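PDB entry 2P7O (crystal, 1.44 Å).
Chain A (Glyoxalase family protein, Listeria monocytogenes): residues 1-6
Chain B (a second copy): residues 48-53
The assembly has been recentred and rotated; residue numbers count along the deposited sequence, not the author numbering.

Chain A 1-6: MISGLS
Chain B 48-53: LIAGLW

The N-terminal segment of chain A lies against a tight hairpin turn of chain B. The contact is made by van der Waals packing, and its side-chain pairings are apolar; no hydrogen bond joins the modelled atoms, and 229 Å² is buried, both sides summed. Contacts rise in order along both chains: Ile2(A) at Ile49(B) and Ala50(B), Gly4(A) at Ala50(B), Leu5(A) at Leu52(B). The turn runs from Ile49(B) to Leu52(B) and is type I', with phi/psi of 49/47° at Ala50(B) and 89/-5° at Gly51(B). Two backbone hydrogen bonds close it, Ile49(B) N to Leu52(B) O at 3.0 Å and Leu52(B) N to Ile49(B) O at 2.9 Å. At the angles of Gly51(B) a CB would jam against the preceding carbonyl oxygen, so the turn itself calls for glycine there.

Ala50(B) covers the most surface, 64 Å². Its CA-to-CB bond points toward chain A, and the methyl meets a bend of main chain: CB lies 3.6 Å from Ile2(A) O, 3.9 Å from Ser3(A) C and 3.6 Å from Gly4(A) CA. The CA atoms nearest each other are those of Gly4(A) and Ala50(B), 4.7 Å apart. Gly4(A) is nearly fully extended (173/-170°).

Ile2(A), which follows a cis peptide bond, has phi/psi -77/111° and chi1/chi2 of -51/-81° (m, m). Its CB also points toward the partner, bringing CG2 to 3.6 Å from Ala50(B) CB and 4.0 Å from Ile49(B) CG2. Ile49(B) is m, t.

Leu52(B), phi/psi -107/126°, contributes 41 Å². Its CB points toward chain A, chi1 is t at 176° and chi2 lies between wells at 138°; CD1 reaches Leu5(A) CD2 at 3.6 Å. Leu5(A), phi/psi -71/133°, leaves its backbone sideways and adopts t, p. Such methyl contacts gain from dispersion and exclusion of water. Ser3(A), at -73/-38°, directs its CB away, and its OG is not modelled.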

# COMPACT_ATOMS: atom_id res chain seq x y z
N MET A 1 -14.10 2.22 12.48
CA MET A 1 -14.25 0.78 12.78
C MET A 1 -13.00 0.26 13.44
O MET A 1 -13.08 0.25 14.72
CB MET A 1 -15.12 0.20 11.75
CG MET A 1 -15.35 -1.20 11.29
SD MET A 1 -16.63 -2.08 12.22
CE MET A 1 -15.61 -3.34 13.01
N ILE A 2 -11.79 0.02 12.98
CA ILE A 2 -11.24 -0.26 11.69
C ILE A 2 -11.58 -1.73 11.41
O ILE A 2 -11.07 -2.54 12.20
CB ILE A 2 -9.71 -0.12 11.61
CG1 ILE A 2 -9.12 1.18 12.16
CG2 ILE A 2 -9.26 -0.41 10.17
CD1 ILE A 2 -9.18 2.35 11.20
N SER A 3 -12.46 -2.04 10.48
CA SER A 3 -12.78 -3.45 10.26
C SER A 3 -11.65 -4.19 9.57
O SER A 3 -11.40 -5.40 9.73
CB SER A 3 -14.05 -3.57 9.42
N GLY A 4 -11.02 -3.47 8.65
CA GLY A 4 -9.99 -4.13 7.85
C GLY A 4 -9.56 -3.16 6.75
O GLY A 4 -9.85 -1.98 6.78
N LEU A 5 -8.79 -3.71 5.82
CA LEU A 5 -8.39 -3.02 4.61
C LEU A 5 -9.64 -2.93 3.74
O LEU A 5 -10.40 -3.91 3.57
CB LEU A 5 -7.26 -3.82 3.93
CG LEU A 5 -6.31 -3.06 3.02
CD1 LEU A 5 -5.62 -1.95 3.81
CD2 LEU A 5 -5.22 -3.96 2.45
N SER A 6 -9.88 -1.76 3.20
CA SER A 6 -10.85 -1.50 2.16
C SER A 6 -10.24 -1.80 0.78
O SER A 6 -10.79 -2.64 0.06
CB SER A 6 -11.30 -0.01 2.13
OG SER A 6 -12.21 0.17 1.06
N LEU B 48 0.10 -3.81 13.95
CA LEU B 48 -1.07 -4.44 13.32
C LEU B 48 -2.21 -3.43 13.37
O LEU B 48 -2.45 -2.79 14.39
CB LEU B 48 -1.59 -5.69 14.06
CG LEU B 48 -0.93 -7.00 13.62
CD1 LEU B 48 -1.13 -8.06 14.69
CD2 LEU B 48 -1.56 -7.43 12.30
N ILE B 49 -2.85 -3.28 12.23
CA ILE B 49 -4.10 -2.50 12.15
C ILE B 49 -5.11 -3.43 11.48
O ILE B 49 -4.86 -3.72 10.32
CB ILE B 49 -3.99 -1.24 11.28
CG1 ILE B 49 -3.02 -0.22 11.88
CG2 ILE B 49 -5.36 -0.62 11.08
CD1 ILE B 49 -2.78 0.98 11.05
N ALA B 50 -6.09 -3.92 12.21
CA ALA B 50 -7.16 -4.71 11.56
C ALA B 50 -6.68 -5.81 10.64
O ALA B 50 -7.11 -6.07 9.51
CB ALA B 50 -8.00 -3.69 10.82
N GLY B 51 -5.71 -6.59 11.16
CA GLY B 51 -5.26 -7.75 10.38
C GLY B 51 -4.13 -7.48 9.42
O GLY B 51 -3.58 -8.42 8.79
N LEU B 52 -3.74 -6.21 9.30
CA LEU B 52 -2.66 -5.86 8.37
C LEU B 52 -1.38 -5.51 9.10
O LEU B 52 -1.34 -4.65 9.99
CB LEU B 52 -3.17 -4.73 7.46
CG LEU B 52 -2.20 -4.11 6.46
CD1 LEU B 52 -2.85 -3.85 5.10
CD2 LEU B 52 -1.64 -2.80 7.03
N TRP B 53 -0.28 -6.19 8.73
CA TRP B 53 1.03 -5.87 9.31
C TRP B 53 1.64 -4.71 8.53
O TRP B 53 1.82 -4.80 7.31
CB TRP B 53 1.94 -7.10 9.30
CG TRP B 53 1.37 -8.33 9.97
CD1 TRP B 53 0.48 -9.20 9.38
CD2 TRP B 53 1.61 -8.87 11.28
NE1 TRP B 53 0.16 -10.22 10.24
CE2 TRP B 53 0.85 -10.03 11.42
CE3 TRP B 53 2.41 -8.47 12.35
CZ2 TRP B 53 0.85 -10.81 12.57
CZ3 TRP B 53 2.42 -9.25 13.50
CH2 TRP B 53 1.65 -10.42 13.60